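Long-range contact in sensor-type histidine kinase PrrB (Mycobacterium tuberculosis, PDB 1YSR), which autophosphorylates on histidine using ATP, bound by this C-terminal domain, probably as the membrane sensor kinase of the PrrB/PrrA two-component system: residues 9-15 with 32-37. Coordinates in Å, arbitrary orientation, origin at the centre of the assembly. Numbering follows the deposited sequence.
Sequences DITDLLD and LVPSPT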
loop_
_atom_site.group_PDB
_atom_site.type_symbol
_atom_site.label_atom_id
_atom_site.label_comp_id
_atom_site.label_asym_id
_atom_site.label_seq_id
_atom_site.Cartn_x
_atom_site.Cartn_y
_atom_site.Cartn_z
ATOM N N ASP A 9 -3.832 4.611 0.204
ATOM C CA ASP A 9 -4.644 5.078 -0.926
ATOM C C ASP A 9 -5.275 3.857 -1.554
ATOM O O ASP A 9 -4.597 3.132 -2.264
ATOM C CB ASP A 9 -3.751 5.797 -1.948
ATOM C CG ASP A 9 -4.535 6.299 -3.171
ATOM O OD1 ASP A 9 -5.636 5.777 -3.489
ATOM O OD2 ASP A 9 -3.986 7.171 -3.870
ATOM N N ILE A 10 -6.533 3.608 -1.217
ATOM C CA ILE A 10 -7.240 2.386 -1.644
ATOM C C ILE A 10 -7.339 2.330 -3.153
ATOM O O ILE A 10 -7.268 1.249 -3.823
ATOM C CB ILE A 10 -8.713 2.378 -1.045
ATOM C CG1 ILE A 10 -8.663 2.188 0.473
ATOM C CG2 ILE A 10 -9.562 1.296 -1.697
ATOM C CD1 ILE A 10 -7.821 0.931 0.920
ATOM N N THR A 11 -7.541 3.524 -3.721
ATOM C CA THR A 11 -7.696 3.647 -5.149
ATOM C C THR A 11 -6.432 3.237 -5.903
ATOM O O THR A 11 -6.498 2.441 -6.866
ATOM C CB THR A 11 -8.196 5.089 -5.476
ATOM O OG1 THR A 11 -9.366 5.352 -4.683
ATOM C CG2 THR A 11 -8.538 5.172 -6.940
ATOM N N ASP A 12 -5.270 3.715 -5.464
ATOM C CA ASP A 12 -4.005 3.332 -6.060
ATOM C C ASP A 12 -3.734 1.852 -5.832
ATOM O O ASP A 12 -3.196 1.175 -6.707
ATOM C CB ASP A 12 -2.866 4.184 -5.431
ATOM C CG ASP A 12 -1.498 3.917 -6.054
ATOM O OD1 ASP A 12 -1.330 4.117 -7.265
ATOM O OD2 ASP A 12 -0.595 3.473 -5.331
ATOM N N LEU A 13 -4.061 1.349 -4.626
ATOM C CA LEU A 13 -3.918 -0.069 -4.321
ATOM C C LEU A 13 -4.658 -0.915 -5.373
ATOM O O LEU A 13 -4.127 -1.897 -5.889
ATOM C CB LEU A 13 -4.474 -0.345 -2.893
ATOM C CG LEU A 13 -4.193 -1.772 -2.332
ATOM C CD1 LEU A 13 -4.172 -1.709 -0.802
ATOM C CD2 LEU A 13 -5.359 -2.686 -2.723
ATOM N N LEU A 14 -5.900 -0.567 -5.630
ATOM C CA LEU A 14 -6.694 -1.281 -6.661
ATOM C C LEU A 14 -6.039 -1.204 -8.052
ATOM O O LEU A 14 -6.030 -2.181 -8.810
ATOM C CB LEU A 14 -8.138 -0.765 -6.681
ATOM C CG LEU A 14 -8.979 -1.032 -5.398
ATOM C CD1 LEU A 14 -10.408 -0.418 -5.491
ATOM C CD2 LEU A 14 -9.094 -2.524 -5.135
ATOM N N ASP A 15 -5.571 -0.011 -8.401
ATOM C CA ASP A 15 -4.953 0.236 -9.727
ATOM C C ASP A 15 -3.751 -0.697 -9.850
ATOM O O ASP A 15 -3.618 -1.369 -10.846
ATOM C CB ASP A 15 -4.560 1.695 -9.890
ATOM C CG ASP A 15 -4.383 2.116 -11.371
ATOM O OD1 ASP A 15 -4.791 1.367 -12.300
ATOM O OD2 ASP A 15 -3.853 3.220 -11.560
ATOM N N LEU A 32 -9.122 -1.186 -12.922
ATOM C CA LEU A 32 -9.798 -0.302 -12.014
ATOM C C LEU A 32 -10.674 0.607 -12.848
ATOM O O LEU A 32 -10.142 1.404 -13.688
ATOM C CB LEU A 32 -8.765 0.580 -11.328
ATOM C CG LEU A 32 -9.360 1.727 -10.502
ATOM C CD1 LEU A 32 -10.217 1.142 -9.364
ATOM C CD2 LEU A 32 -8.251 2.591 -9.931
ATOM N N VAL A 33 -11.970 0.547 -12.562
ATOM C CA VAL A 33 -12.988 1.463 -13.042
ATOM C C VAL A 33 -12.775 2.888 -12.500
ATOM O O VAL A 33 -12.416 3.058 -11.331
ATOM C CB VAL A 33 -14.308 0.874 -12.519
ATOM C CG1 VAL A 33 -15.269 1.907 -11.969
ATOM C CG2 VAL A 33 -14.904 -0.147 -13.521
ATOM N N PRO A 34 -13.044 3.945 -13.316
ATOM C CA PRO A 34 -12.824 5.321 -12.872
ATOM C C PRO A 34 -13.364 5.549 -11.463
ATOM O O PRO A 34 -14.557 5.302 -11.229
ATOM C CB PRO A 34 -13.661 6.139 -13.894
ATOM C CG PRO A 34 -13.481 5.410 -15.137
ATOM C CD PRO A 34 -13.591 3.921 -14.694
ATOM N N SER A 35 -12.496 5.954 -10.527
ATOM C CA SER A 35 -12.890 6.054 -9.116
ATOM C C SER A 35 -12.231 7.281 -8.478
ATOM O O SER A 35 -11.114 7.583 -8.802
ATOM C CB SER A 35 -12.411 4.829 -8.310
ATOM O OG SER A 35 -13.000 3.573 -8.673
ATOM N N PRO A 36 -12.903 7.913 -7.497
ATOM C CA PRO A 36 -12.219 9.007 -6.818
ATOM C C PRO A 36 -11.142 8.396 -5.984
ATOM O O PRO A 36 -11.250 7.210 -5.612
ATOM C CB PRO A 36 -13.280 9.561 -5.886
ATOM C CG PRO A 36 -14.223 8.371 -5.611
ATOM C CD PRO A 36 -14.240 7.646 -6.944
ATOM N N THR A 37 -10.120 9.190 -5.676
ATOM C CA THR A 37 -9.089 8.779 -4.735
ATOM C C THR A 37 -9.619 8.686 -3.330
ATOM O O THR A 37 -10.204 9.659 -2.804
ATOM C CB THR A 37 -7.848 9.706 -4.819
ATOM O OG1 THR A 37 -7.192 9.471 -6.059
ATOM C CG2 THR A 37 -6.878 9.391 -3.725
HETATM O O HOH W 1 -5.176 7.681 -6.278
#
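This is a helix-to-loop packing contact in the ATP-binding domain. The first turns of helix 10-24 meet the loop that leads from strand 29-32 to strand 39-42. Thr11 is the main link. Its CA-to-CB bond points toward the loop, and Thr11 OG1 donates a hydrogen bond to Pro36 O at 2.8 Å. The same hydroxyl is also hydrogen-bonded to Cys38 N, so one side chain holds the loop backbone at two points. Thr11 CG2 lies 4.1 Å from Ser35 CB.

Asp9 is the N-cap of the helix: Asp12 N donates to Asp9 OD1 at 2.9 Å. The other carboxylate oxygen faces the loop. Water 1 donates to Asp9 OD2 and is hydrogen-bonded to Thr37 OG1, both at 2.7 Å, and so bridges the segments.

One turn further on, the contact becomes apolar. The CA-to-CB bond of Leu32 points toward the helix. Leu32 CD1 is 3.9 Å from Leu14 CB, and Leu32 CD2 is 3.8 Å from Asp15 CB. Leu14 also packs on Val51 of helix 44-61 and Ile80 of strand 77-84, so the same leucine is part of the interior between helix and sheet. Ser35 OG donates to Val33 O at 2.8 Å and is also hydrogen-bonded to Ala71 N, which places the loop beside strand 66-74.

Helices packed on one face of a mixed sheet, as here, are characteristic of the alpha/beta sandwich of the GHKL ATPases, the superfamily that includes DNA gyrase B, Hsp90 and histidine kinases.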